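Local coordinates for extracellular matrix-binding protein ebh (Staphylococcus aureus subsp. aureus, PDB 4KJM) that probably serves as a cell-surface adhesin that binds extracellular matrix, built here from tandem FIVAR and GA-type helical modules, at residues Gln8-Asp13 with Asn63-Ala68; Gln83-Ala88 with Ala105-Ala110. All coordinates share one frame; numbering follows the deposited sequence.

Contact 1: residues Gln8-Asp13 with Asn63-Ala68. With ZN (zinc ion), chain E.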
# COMPACT_ATOMS: atom_id res chain seq x y z
N GLN A 8 -0.35 -10.81 -12.13
CA GLN A 8 -1.24 -11.39 -11.12
C GLN A 8 -0.97 -10.82 -9.76
O GLN A 8 -1.90 -10.53 -9.04
CB GLN A 8 -1.05 -12.92 -11.14
CG GLN A 8 -1.65 -13.52 -12.37
CD GLN A 8 -2.86 -14.29 -12.00
OE1 GLN A 8 -2.92 -15.54 -12.23
NE2 GLN A 8 -3.78 -13.62 -11.30
N THR A 9 0.32 -10.68 -9.41
CA THR A 9 0.70 -10.07 -8.14
C THR A 9 0.02 -8.63 -8.00
O THR A 9 -0.70 -8.31 -7.01
CB THR A 9 2.25 -10.11 -7.99
OG1 THR A 9 2.72 -11.48 -7.94
CG2 THR A 9 2.70 -9.43 -6.75
N ALA A 10 0.08 -7.83 -9.07
CA ALA A 10 -0.72 -6.58 -9.09
C ALA A 10 -2.28 -6.72 -9.07
O ALA A 10 -2.96 -6.00 -8.34
CB ALA A 10 -0.20 -5.74 -10.25
N ILE A 11 -2.92 -7.59 -9.84
CA ILE A 11 -4.38 -7.56 -9.84
C ILE A 11 -4.96 -8.08 -8.47
O ILE A 11 -5.98 -7.63 -8.00
CB ILE A 11 -5.10 -8.15 -11.10
CG1 ILE A 11 -5.43 -9.58 -10.96
CG2 ILE A 11 -4.34 -7.96 -12.38
CD1 ILE A 11 -6.87 -9.82 -10.59
N ASN A 12 -4.27 -9.03 -7.87
CA ASN A 12 -4.74 -9.68 -6.65
C ASN A 12 -4.62 -8.74 -5.44
O ASN A 12 -5.08 -9.03 -4.36
CB ASN A 12 -3.92 -10.95 -6.41
CG ASN A 12 -4.34 -12.12 -7.27
OD1 ASN A 12 -5.39 -12.11 -7.89
ND2 ASN A 12 -3.50 -13.14 -7.31
N ASP A 13 -3.99 -7.60 -5.66
CA ASP A 13 -3.89 -6.61 -4.60
C ASP A 13 -4.95 -5.52 -4.63
O ASP A 13 -5.00 -4.65 -3.81
CB ASP A 13 -2.54 -5.97 -4.63
CG ASP A 13 -2.27 -5.23 -3.39
OD1 ASP A 13 -2.68 -5.75 -2.37
OD2 ASP A 13 -1.68 -4.17 -3.46
N ASN A 63 2.76 -2.29 -16.30
CA ASN A 63 3.24 -0.97 -16.17
C ASN A 63 2.09 -0.04 -15.86
O ASN A 63 2.20 0.79 -14.99
CB ASN A 63 3.85 -0.58 -17.51
CG ASN A 63 4.61 0.70 -17.48
OD1 ASN A 63 5.42 0.92 -16.58
ND2 ASN A 63 4.46 1.52 -18.53
N ASN A 64 0.97 -0.19 -16.55
CA ASN A 64 -0.18 0.69 -16.36
C ASN A 64 -0.80 0.55 -14.98
O ASN A 64 -1.16 1.52 -14.36
CB ASN A 64 -1.23 0.42 -17.43
CG ASN A 64 -0.77 0.92 -18.80
OD1 ASN A 64 0.17 1.68 -18.88
ND2 ASN A 64 -1.47 0.51 -19.85
N VAL A 65 -0.85 -0.65 -14.46
CA VAL A 65 -1.27 -0.83 -13.08
C VAL A 65 -0.27 -0.21 -12.10
O VAL A 65 -0.69 0.48 -11.19
CB VAL A 65 -1.43 -2.33 -12.65
CG1 VAL A 65 -1.86 -2.42 -11.18
CG2 VAL A 65 -2.50 -3.01 -13.49
N ASN A 66 1.03 -0.48 -12.25
CA ASN A 66 1.98 0.03 -11.29
C ASN A 66 1.99 1.57 -11.27
O ASN A 66 2.00 2.18 -10.22
CB ASN A 66 3.38 -0.54 -11.55
CG ASN A 66 3.47 -2.06 -11.22
OD1 ASN A 66 2.69 -2.57 -10.49
ND2 ASN A 66 4.38 -2.72 -11.79
N ASN A 67 1.99 2.17 -12.45
CA ASN A 67 1.98 3.62 -12.59
C ASN A 67 0.71 4.20 -12.01
O ASN A 67 0.76 5.22 -11.29
CB ASN A 67 2.12 3.98 -14.09
CG ASN A 67 3.53 3.74 -14.58
OD1 ASN A 67 4.45 3.65 -13.77
ND2 ASN A 67 3.72 3.68 -15.88
N ALA A 68 -0.44 3.56 -12.26
CA ALA A 68 -1.70 4.10 -11.70
C ALA A 68 -1.70 4.00 -10.20
O ALA A 68 -2.19 4.89 -9.47
CB ALA A 68 -2.94 3.43 -12.26
ZN ZN E . -2.23 -5.32 -0.56
O HOH W 1 -2.11 -3.53 -0.67
O HOH W 2 -2.93 -7.14 0.81
O HOH W 3 -3.09 -3.78 0.44

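Contact 2: residues Gln83-Ala88 with Ala105-Ala110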
# COMPACT_ATOMS: atom_id res chain seq x y z
N GLN A 83 -3.16 20.60 6.84
CA GLN A 83 -2.42 21.85 6.88
C GLN A 83 -3.34 23.02 6.56
O GLN A 83 -3.27 24.06 7.20
CB GLN A 83 -1.25 21.86 5.91
CG GLN A 83 -0.47 23.19 5.93
CD GLN A 83 0.07 23.57 7.33
OE1 GLN A 83 1.09 23.04 7.77
NE2 GLN A 83 -0.63 24.49 8.03
N ALA A 84 -4.25 22.83 5.61
CA ALA A 84 -5.25 23.87 5.34
C ALA A 84 -6.12 24.16 6.57
O ALA A 84 -6.48 25.34 6.83
CB ALA A 84 -6.09 23.52 4.12
N ALA A 85 -6.56 23.13 7.29
CA ALA A 85 -7.38 23.31 8.48
C ALA A 85 -6.59 24.07 9.54
O ALA A 85 -7.09 24.99 10.18
CB ALA A 85 -7.87 21.96 9.02
N ILE A 86 -5.34 23.67 9.71
CA ILE A 86 -4.44 24.28 10.74
C ILE A 86 -4.23 25.77 10.47
O ILE A 86 -4.31 26.63 11.36
CB ILE A 86 -3.08 23.57 10.75
CG1 ILE A 86 -3.26 22.12 11.24
CG2 ILE A 86 -2.07 24.34 11.60
CD1 ILE A 86 -3.76 21.97 12.65
N THR A 87 -3.94 26.05 9.21
CA THR A 87 -3.75 27.41 8.77
C THR A 87 -4.99 28.22 9.07
O THR A 87 -4.91 29.33 9.62
CB THR A 87 -3.41 27.47 7.28
OG1 THR A 87 -2.17 26.82 7.09
CG2 THR A 87 -3.29 28.88 6.79
N ALA A 88 -6.16 27.70 8.71
CA ALA A 88 -7.42 28.41 9.04
C ALA A 88 -7.59 28.65 10.55
O ALA A 88 -8.05 29.73 11.03
CB ALA A 88 -8.61 27.67 8.48
N ALA A 105 -6.06 19.59 17.37
CA ALA A 105 -6.06 18.20 17.68
C ALA A 105 -7.00 17.38 16.75
O ALA A 105 -6.63 16.33 16.26
CB ALA A 105 -6.45 18.01 19.13
N GLN A 106 -8.19 17.91 16.47
CA GLN A 106 -9.10 17.28 15.50
C GLN A 106 -8.52 17.21 14.10
O GLN A 106 -8.58 16.16 13.49
CB GLN A 106 -10.42 18.03 15.44
CG GLN A 106 -11.19 17.94 16.75
CD GLN A 106 -12.45 18.81 16.69
OE1 GLN A 106 -13.05 18.91 15.65
NE2 GLN A 106 -12.84 19.38 17.79
N ALA A 107 -7.89 18.30 13.62
CA ALA A 107 -7.32 18.32 12.28
C ALA A 107 -6.17 17.32 12.21
O ALA A 107 -6.08 16.54 11.31
CB ALA A 107 -6.85 19.71 11.94
N ASN A 108 -5.27 17.35 13.18
CA ASN A 108 -4.11 16.47 13.12
C ASN A 108 -4.42 14.99 13.20
O ASN A 108 -3.62 14.15 12.73
CB ASN A 108 -3.14 16.87 14.20
CG ASN A 108 -2.34 18.09 13.79
OD1 ASN A 108 -2.13 18.34 12.62
ND2 ASN A 108 -1.85 18.79 14.76
N GLY A 109 -5.53 14.70 13.87
CA GLY A 109 -6.04 13.36 14.05
C GLY A 109 -6.95 12.89 12.95
O GLY A 109 -7.35 11.73 12.98
N ALA A 110 -7.23 13.75 11.95
CA ALA A 110 -8.21 13.41 10.89
C ALA A 110 -7.69 12.19 10.15
O ALA A 110 -6.50 12.13 9.75
CB ALA A 110 -8.39 14.55 9.91

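Contact 1: residues Gln8-Asp13 with Asn63-Ala68
Ala10 and Val65 join the first and last long helices of the FIVAR module, a helical bundle in which helix 28-44 is the third partner. The backbones approach most closely at this pair, whose CA atoms lie 7.0 Å apart, and the two helical segments run in broadly the same sense. Along 63-68, Asn63 and Asn64 lie inside the helix, their O atoms accepting from Asn67 N and Ala68 N. Val65 carries the contact: its CA-CB bond is directed at helix 2-11, and with CG1 anti to the backbone N (chi1 179°) that methyl meets Ala10 CB at 3.8 Å. The Val65 side chain also touches Ala37 and Ala41 of helix 28-44, whereas Ile11 turns its end away from 63-68 to pack on Ala41, Glu42 and Leu45. Asn66 forms the polar margin. Its chi1 of -70° swings the amide back, placing OD1 4.3 Å from Ala10 CB, a grazing approach; no hydrogen bond links the segments. On the outer side, Thr9 OG1 is hydrogen-bonded to Asn79 and Lys82 of the second subunit, so helix 2-11 faces both its own bundle and the other chain. The carboxylate of Asp13 divides its work: OD2 makes a salt bridge to Lys69, one turn past Val65, while a zinc ion whose shell is completed by three waters and one atom from elsewhere in the structure is bound by Asp13 OD1 at 1.9 Å.

Contact 2: residues Gln83-Ala88 with Ala105-Ala110
Ile86 reaches Ala107 and Asn108 through two successive torsions: chi1 of -66° sets CG1 opposite the carbonyl carbon and beside the backbone N, and chi2 of -63° then bends CD1 across the gap. On the other helix, chi1 of -79° places CG of Asn108 in the same relation to its own backbone and carries the amide toward Ile86. The side chains of Ile86 and Asn108 meet at about a right angle, with Asn108 OD1 4.0 Å from Ile86 CD1. This is the packing of helix 74-90 against helix 97-108 in the GA module, a three-helix bundle completed by helix 113-127. Ala107 is the shared element. Its CB, directed at helix 74-90, lies 3.8 Å from Ala85 CB and 3.9 Å from Ile86 CD1, so one methyl touches two residues that are neighbours in sequence. Because Ala85 and Ala107 are both so small, their CA atoms come within 6.3 Å, a close helix-helix approach. Thr87, on the outer surface of helix 74-90, receives an intrahelical bond from Gln83: NE2 donates to OG1 at 2.9 Å, with the hydroxyl tilted from the amide plane. Helix 113-127 touches Ala84, Gln106 and Ala110. Where helix 97-108 ends, the backbone O of Asn108 accepts a hydrogen bond from Lys82 NZ, a polar tie back to helix 74-90, and Asn108 packs on Gly5 of the second subunit. Between 83-88 and 105-110 themselves, no hydrogen bond is formed; the contact rests on methyl-to-methyl packing bordered by an amide oxygen, which implies that shape fit and apolar burial, here a modest 138 Å² in total, probably hold these segments together.

From the N terminus, the chain leaves helix 2-11, passes through helix 28-44 and returns with helix 55-71, where contact 1 closes a loop of about fifty residues within the FIVAR module. Helix 74-90 then follows directly, and contact 2 closes a much shorter loop at helix 97-108 within the GA module. The contacts are in series, neither nesting nor crossing. The centres of contact 1 and contact 2 stand about 33 Å apart, on opposite sides of the chain's centre. The second subunit reaches both: its Lys82 bonds Thr9, and Lys82 of this chain bonds Asn108 O, so the same residue probably serves both roles in each copy.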